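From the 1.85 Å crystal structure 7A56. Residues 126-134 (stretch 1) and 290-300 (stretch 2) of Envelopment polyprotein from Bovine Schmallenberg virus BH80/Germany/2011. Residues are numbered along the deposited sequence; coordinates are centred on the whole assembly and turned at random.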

ATOM      1  N   GLY A 126     -26.684 -14.644 -23.352  1.00 30.64           N
ATOM      2  CA  GLY A 126     -27.922 -14.344 -24.061  1.00 32.06           C
ATOM      3  C   GLY A 126     -28.205 -12.873 -23.912  1.00 28.97           C
ATOM      4  O   GLY A 126     -27.503 -12.172 -23.201  1.00 30.15           O
ATOM      5  N   ILE A 127     -29.234 -12.400 -24.643  1.00 29.57           N
ATOM      6  CA  ILE A 127     -29.640 -10.994 -24.572  1.00 28.53           C
ATOM      7  C   ILE A 127     -31.139 -10.929 -24.375  1.00 29.58           C
ATOM      8  O   ILE A 127     -31.897 -11.412 -25.233  1.00 30.53           O
ATOM      9  CB  ILE A 127     -29.277 -10.206 -25.859  1.00 28.55           C
ATOM     10  CG1 ILE A 127     -27.778 -10.368 -26.163  1.00 27.02           C
ATOM     11  CG2 ILE A 127     -29.718  -8.745 -25.724  1.00 25.59           C
ATOM     12  CD1 ILE A 127     -27.315  -9.678 -27.486  1.00 24.64           C
ATOM     13  N   ASN A 128     -31.581 -10.256 -23.314  1.00 30.84           N
ATOM     14  CA  ASN A 128     -32.984  -9.840 -23.237  1.00 32.33           C
ATOM     15  C   ASN A 128     -33.165  -8.591 -24.089  1.00 32.02           C
ATOM     16  O   ASN A 128     -32.413  -7.630 -23.932  1.00 31.65           O
ATOM     17  CB  ASN A 128     -33.401  -9.505 -21.813  1.00 31.97           C
ATOM     18  CG  ASN A 128     -33.626 -10.739 -20.955  1.00 34.16           C
ATOM     19  OD1 ASN A 128     -34.393 -11.622 -21.300  1.00 37.83           O
ATOM     20  ND2 ASN A 128     -32.986 -10.776 -19.821  1.00 37.10           N
ATOM     21  N   ALA A 129     -34.170  -8.591 -24.973  1.00 31.49           N
ATOM     22  CA  ALA A 129     -34.342  -7.505 -25.949  1.00 33.09           C
ATOM     23  C   ALA A 129     -35.822  -7.151 -26.134  1.00 33.46           C
ATOM     24  O   ALA A 129     -36.713  -7.996 -26.012  1.00 36.86           O
ATOM     25  CB  ALA A 129     -33.748  -7.857 -27.351  1.00 33.05           C
ATOM     26  N   LYS A 130     -36.071  -5.879 -26.418  1.00 33.35           N
ATOM     27  CA  LYS A 130     -37.368  -5.427 -26.906  1.00 33.58           C
ATOM     28  C   LYS A 130     -37.143  -4.570 -28.145  1.00 31.47           C
ATOM     29  O   LYS A 130     -36.110  -3.920 -28.263  1.00 31.00           O
ATOM     30  CB  LYS A 130     -38.130  -4.615 -25.862  1.00 40.10           C
ATOM     31  CG  LYS A 130     -38.057  -5.227 -24.467  1.00 47.75           C
ATOM     32  CD  LYS A 130     -39.264  -4.785 -23.686  1.00 57.16           C
ATOM     33  CE  LYS A 130     -39.220  -5.232 -22.232  1.00 58.71           C
ATOM     34  NZ  LYS A 130     -40.317  -4.509 -21.529  1.00 62.09           N
ATOM     35  N   HIS A 131     -38.119  -4.559 -29.063  1.00 30.83           N
ATOM     36  CA  HIS A 131     -37.982  -3.634 -30.194  1.00 32.09           C
ATOM     37  C   HIS A 131     -39.348  -3.296 -30.754  1.00 33.35           C
ATOM     38  O   HIS A 131     -40.335  -4.025 -30.555  1.00 34.91           O
ATOM     39  CB  HIS A 131     -37.086  -4.190 -31.319  1.00 33.63           C
ATOM     40  CG  HIS A 131     -37.748  -5.255 -32.127  1.00 39.51           C
ATOM     41  ND1 HIS A 131     -37.793  -6.572 -31.721  1.00 42.64           N
ATOM     42  CD2 HIS A 131     -38.408  -5.205 -33.316  1.00 45.78           C
ATOM     43  CE1 HIS A 131     -38.440  -7.290 -32.623  1.00 44.34           C
ATOM     44  NE2 HIS A 131     -38.823  -6.485 -33.604  1.00 45.28           N
ATOM     45  N   GLU A 132     -39.402  -2.161 -31.451  1.00 34.52           N
ATOM     46  CA  GLU A 132     -40.590  -1.740 -32.185  1.00 37.16           C
ATOM     47  C   GLU A 132     -40.161  -1.097 -33.502  1.00 34.93           C
ATOM     48  O   GLU A 132     -39.016  -0.677 -33.675  1.00 33.24           O
ATOM     49  CB  GLU A 132     -41.425  -0.717 -31.415  1.00 43.43           C
ATOM     50  CG  GLU A 132     -41.566  -0.977 -29.949  1.00 51.01           C
ATOM     51  CD  GLU A 132     -42.904  -1.549 -29.561  1.00 58.07           C
ATOM     52  OE1 GLU A 132     -43.189  -1.559 -28.335  1.00 60.86           O
ATOM     53  OE2 GLU A 132     -43.656  -2.001 -30.465  1.00 62.04           O
ATOM     54  N   GLU A 133     -41.101  -0.967 -34.415  1.00 36.98           N
ATOM     55  CA  GLU A 133     -40.835  -0.129 -35.579  1.00 36.41           C
ATOM     56  C   GLU A 133     -42.043   0.742 -35.845  1.00 37.07           C
ATOM     57  O   GLU A 133     -43.159   0.383 -35.484  1.00 34.87           O
ATOM     58  CB  GLU A 133     -40.464  -0.932 -36.847  1.00 37.97           C
ATOM     59  CG  GLU A 133     -41.505  -1.770 -37.458  1.00 39.46           C
ATOM     60  CD  GLU A 133     -40.982  -2.457 -38.731  1.00 37.99           C
ATOM     61  OE1 GLU A 133     -40.277  -3.474 -38.586  1.00 35.75           O
ATOM     62  OE2 GLU A 133     -41.243  -1.978 -39.861  1.00 34.34           O
ATOM     63  N   VAL A 134     -41.800   1.893 -36.483  1.00 36.95           N
ATOM     64  CA  VAL A 134     -42.847   2.796 -36.936  1.00 38.26           C
ATOM     65  C   VAL A 134     -42.620   3.142 -38.414  1.00 34.25           C
ATOM     66  O   VAL A 134     -41.483   3.316 -38.879  1.00 30.34           O
ATOM     67  CB  VAL A 134     -42.944   4.070 -36.060  1.00 44.41           C
ATOM     68  CG1 VAL A 134     -43.059   3.702 -34.580  1.00 48.53           C
ATOM     69  CG2 VAL A 134     -41.764   4.969 -36.274  1.00 44.99           C
TER
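Stretch 2 (290-300) NRKDVILRRCF

A single carboxylate, that of Glu133, anchors one end of stretch 2 by gripping the same residue twice: its OE1 accepts a hydrogen bond from the backbone N of Lys292 at 2.8 Å, while its OE2 forms a salt bridge with the side-chain NZ of Lys292 at 3.0 Å. The CA-to-CB bond of Lys292 points sideways to stretch 1, but the end of its side chain comes nearer, which brings NZ to OE2; the backbone N meets OE1 independently of it. In the Lys292 side chain chi1 is m, chi2 lies between wells at 143°, chi3 is t and chi4 is p. Glu133 reaches out with chi1 p and chi2 t. Its OE1 also lies 3.5 Å from CA of Arg291, bringing the carboxylate close against the backbone just before Lys292.

Stretch 1 is extended throughout, a strand from Gly126 to Val134. Stretch 2 is also largely extended, with Asp293 to Leu296 in a strand, before the chain turns a corner at Arg297, where phi/psi is -99/-12. The two strands run in roughly opposite directions, their N-to-C axes making an angle of 140°, and their axes come no closer than 9.0 Å. That spacing is too wide for backbone pairing, and no hydrogen bond joins main chain to main chain across the contact. Instead the register runs from Glu133 opposite Arg291 (CA to CA 7.6 Å), through His131 opposite Val294 (CA to CA 7.9 Å), to Ile127 opposite Cys299 (CA to CA 6.8 Å).

The alternation of an extended chain determines which side chains of stretch 1 take part. Ile127, Ala129, His131 and Glu133 all direct CA to CB toward stretch 2, whereas the intervening Asn128 and Glu132 point away. Stretch 2 answers with Val294 and Leu296, two residues apart in its strand and both directed toward stretch 1. Val294, with chi1 t, places CG2 over a face of the His131 ring, 3.7 Å from the ring centroid and 20° off the ring normal, a CH-pi contact in which His131 CD2 is the nearest ring atom to Val294 CG2 at 3.5 Å.

Farther along, the contact is made by apolar side chains, with one approach to the backbone. Leu296 CD2 lies 3.9 Å from Ala129 CB and also 3.9 Å from Ile127 CG2, so one methyl group touches both residues. Beyond the corner, Ile127 continues the packing: its CG2 is 3.8 Å from Cys299 CB, and its CD1 meets the backbone at Cys299 N (3.6 Å). Cys299 itself is buried and covalently bonded to a group elsewhere in the structure.

Two waters complete the polar end, both donating to the carbonyl O of Lys292. Water 1, 2.9 Å from Lys292 O, also hydrogen-bonds His131 NE2 at 3.0 Å; water 2, 2.8 Å from Lys292 O, donates as well to Glu133 OE1 at 2.6 Å. Lys292 is thus linked to stretch 1 both directly and through solvent. Altogether the contact buries 443 Å², summed over both sides.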

ATOM      1  N   ASN A 290     -43.641  -6.880 -44.571  1.00 36.80           N
ATOM      2  CA  ASN A 290     -43.659  -7.432 -43.227  1.00 37.48           C
ATOM      3  C   ASN A 290     -42.648  -6.676 -42.392  1.00 35.83           C
ATOM      4  O   ASN A 290     -41.726  -6.053 -42.922  1.00 35.01           O
ATOM      5  CB  ASN A 290     -43.338  -8.908 -43.235  1.00 43.50           C
ATOM      6  CG  ASN A 290     -44.200  -9.666 -42.260  1.00 52.39           C
ATOM      7  OD1 ASN A 290     -43.992  -9.601 -41.041  1.00 55.05           O
ATOM      8  ND2 ASN A 290     -45.189 -10.348 -42.774  1.00 61.14           N
ATOM      9  N   ARG A 291     -42.822  -6.752 -41.070  1.00 33.58           N
ATOM     10  CA  ARG A 291     -41.902  -6.108 -40.144  1.00 34.27           C
ATOM     11  C   ARG A 291     -40.478  -6.577 -40.392  1.00 32.02           C
ATOM     12  O   ARG A 291     -40.263  -7.721 -40.807  1.00 32.77           O
ATOM     13  CB  ARG A 291     -42.309  -6.419 -38.697  1.00 37.65           C
ATOM     14  CG  ARG A 291     -43.424  -5.527 -38.210  1.00 48.28           C
ATOM     15  CD  ARG A 291     -44.054  -6.041 -36.923  1.00 61.34           C
ATOM     16  NE  ARG A 291     -45.110  -5.124 -36.484  1.00 74.05           N
ATOM     17  CZ  ARG A 291     -46.284  -4.947 -37.106  1.00 86.27           C
ATOM     18  NH1 ARG A 291     -46.587  -5.618 -38.220  1.00 88.97           N
ATOM     19  NH2 ARG A 291     -47.168  -4.080 -36.618  1.00 89.70           N
ATOM     20  N   LYS A 292     -39.512  -5.661 -40.205  1.00 28.66           N
ATOM     21  CA  LYS A 292     -38.088  -5.994 -40.303  1.00 27.82           C
ATOM     22  C   LYS A 292     -37.664  -6.953 -39.191  1.00 30.98           C
ATOM     23  O   LYS A 292     -38.247  -6.964 -38.102  1.00 29.44           O
ATOM     24  CB  LYS A 292     -37.227  -4.710 -40.244  1.00 26.66           C
ATOM     25  CG  LYS A 292     -37.644  -3.727 -41.418  1.00 28.19           C
ATOM     26  CD  LYS A 292     -37.574  -2.239 -40.946  1.00 27.69           C
ATOM     27  CE  LYS A 292     -38.352  -1.342 -41.970  1.00 29.96           C
ATOM     28  NZ  LYS A 292     -39.641  -1.920 -42.380  1.00 32.29           N
ATOM     29  N   ASP A 293     -36.643  -7.767 -39.481  1.00 31.00           N
ATOM     30  CA  ASP A 293     -35.990  -8.596 -38.444  1.00 31.31           C
ATOM     31  C   ASP A 293     -34.827  -7.849 -37.843  1.00 31.18           C
ATOM     32  O   ASP A 293     -33.944  -7.393 -38.571  1.00 29.43           O
ATOM     33  CB  ASP A 293     -35.485  -9.922 -39.012  1.00 35.66           C
ATOM     34  CG  ASP A 293     -36.569 -10.733 -39.689  1.00 42.88           C
ATOM     35  OD1 ASP A 293     -37.687 -10.880 -39.148  1.00 46.03           O
ATOM     36  OD2 ASP A 293     -36.311 -11.248 -40.797  1.00 45.80           O
ATOM     37  N   VAL A 294     -34.782  -7.798 -36.501  1.00 30.29           N
ATOM     38  CA  VAL A 294     -33.696  -7.178 -35.758  1.00 31.82           C
ATOM     39  C   VAL A 294     -32.569  -8.188 -35.623  1.00 32.89           C
ATOM     40  O   VAL A 294     -32.809  -9.335 -35.229  1.00 30.94           O
ATOM     41  CB  VAL A 294     -34.204  -6.710 -34.386  1.00 31.09           C
ATOM     42  CG1 VAL A 294     -33.067  -6.315 -33.462  1.00 28.45           C
ATOM     43  CG2 VAL A 294     -35.186  -5.528 -34.592  1.00 33.89           C
ATOM     44  N   ILE A 295     -31.351  -7.790 -36.008  1.00 29.15           N
ATOM     45  CA  ILE A 295     -30.172  -8.637 -35.821  1.00 30.24           C
ATOM     46  C   ILE A 295     -29.360  -8.002 -34.713  1.00 28.08           C
ATOM     47  O   ILE A 295     -28.941  -6.848 -34.830  1.00 28.68           O
ATOM     48  CB  ILE A 295     -29.347  -8.796 -37.110  1.00 31.54           C
ATOM     49  CG1 ILE A 295     -30.261  -8.951 -38.363  1.00 35.09           C
ATOM     50  CG2 ILE A 295     -28.266  -9.965 -36.927  1.00 33.73           C
ATOM     51  CD1 ILE A 295     -30.815 -10.303 -38.562  1.00 36.11           C
ATOM     52  N   LEU A 296     -29.211  -8.704 -33.577  1.00 28.10           N
ATOM     53  CA  LEU A 296     -28.572  -8.143 -32.409  1.00 29.64           C
ATOM     54  C   LEU A 296     -27.437  -9.105 -32.049  1.00 29.41           C
ATOM     55  O   LEU A 296     -27.699 -10.228 -31.615  1.00 29.81           O
ATOM     56  CB  LEU A 296     -29.592  -7.989 -31.285  1.00 34.24           C
ATOM     57  CG  LEU A 296     -29.300  -6.978 -30.202  1.00 38.16           C
ATOM     58  CD1 LEU A 296     -29.359  -5.590 -30.856  1.00 37.70           C
ATOM     59  CD2 LEU A 296     -30.402  -7.136 -29.186  1.00 39.82           C
ATOM     60  N   ARG A 297     -26.194  -8.713 -32.345  1.00 29.50           N
ATOM     61  CA  ARG A 297     -25.070  -9.624 -32.145  1.00 27.50           C
ATOM     62  C   ARG A 297     -24.338  -9.347 -30.846  1.00 27.24           C
ATOM     63  O   ARG A 297     -23.493 -10.162 -30.446  1.00 26.94           O
ATOM     64  CB  ARG A 297     -24.066  -9.532 -33.297  1.00 26.95           C
ATOM     65  CG  ARG A 297     -24.607 -10.018 -34.656  1.00 29.70           C
ATOM     66  CD  ARG A 297     -23.800  -9.367 -35.819  1.00 31.67           C
ATOM     67  NE  ARG A 297     -24.409  -9.791 -37.098  1.00 35.17           N
ATOM     68  CZ  ARG A 297     -24.101 -10.906 -37.784  1.00 38.87           C
ATOM     69  NH1 ARG A 297     -23.137 -11.734 -37.378  1.00 35.34           N
ATOM     70  NH2 ARG A 297     -24.770 -11.201 -38.899  1.00 35.26           N
ATOM     71  N   ARG A 298     -24.625  -8.224 -30.200  1.00 26.07           N
ATOM     72  CA  ARG A 298     -24.035  -7.952 -28.901  1.00 27.97           C
ATOM     73  C   ARG A 298     -24.849  -6.824 -28.299  1.00 27.29           C
ATOM     74  O   ARG A 298     -25.331  -5.966 -29.025  1.00 26.67           O
ATOM     75  CB  ARG A 298     -22.538  -7.577 -28.989  1.00 29.56           C
ATOM     76  CG  ARG A 298     -21.785  -7.634 -27.646  1.00 32.10           C
ATOM     77  CD  ARG A 298     -20.285  -7.436 -27.859  1.00 35.18           C
ATOM     78  NE  ARG A 298     -20.009  -6.048 -28.203  1.00 37.62           N
ATOM     79  CZ  ARG A 298     -19.003  -5.635 -28.978  1.00 40.70           C
ATOM     80  NH1 ARG A 298     -18.150  -6.529 -29.490  1.00 41.79           N
ATOM     81  NH2 ARG A 298     -18.885  -4.334 -29.275  1.00 40.88           N
ATOM     82  N   CYS A 299     -25.046  -6.865 -26.979  1.00 25.53           N
ATOM     83  CA  CYS A 299     -25.696  -5.747 -26.300  1.00 25.03           C
ATOM     84  C   CYS A 299     -24.674  -4.929 -25.533  1.00 25.37           C
ATOM     85  O   CYS A 299     -24.180  -3.891 -26.017  1.00 23.64           O
ATOM     86  CB  CYS A 299     -26.825  -6.249 -25.363  1.00 25.86           C
ATOM     87  SG  CYS A 299     -27.741  -4.878 -24.570  1.00 28.41           S
ATOM     88  N   PHE A 300     -24.327  -5.386 -24.312  1.00 25.90           N
ATOM     89  CA  PHE A 300     -23.248  -4.736 -23.602  1.00 24.26           C
ATOM     90  C   PHE A 300     -21.905  -5.217 -24.146  1.00 26.89           C
ATOM     91  O   PHE A 300     -21.802  -6.309 -24.694  1.00 28.44           O
ATOM     92  CB  PHE A 300     -23.244  -5.108 -22.095  1.00 22.32           C
ATOM     93  CG  PHE A 300     -24.512  -4.737 -21.303  1.00 24.99           C
ATOM     94  CD1 PHE A 300     -25.226  -3.573 -21.562  1.00 26.42           C
ATOM     95  CD2 PHE A 300     -24.896  -5.519 -20.207  1.00 27.38           C
ATOM     96  CE1 PHE A 300     -26.362  -3.226 -20.794  1.00 29.77           C
ATOM     97  CE2 PHE A 300     -26.045  -5.184 -19.445  1.00 27.73           C
ATOM     98  CZ  PHE A 300     -26.753  -4.035 -19.716  1.00 29.14           C
TER
HETATM   99  O   HOH W   1     -39.602  -8.289 -35.870  1.00 39.37           O
HETATM  100  O   HOH W   2     -39.571  -5.040 -36.605  1.00 29.82           O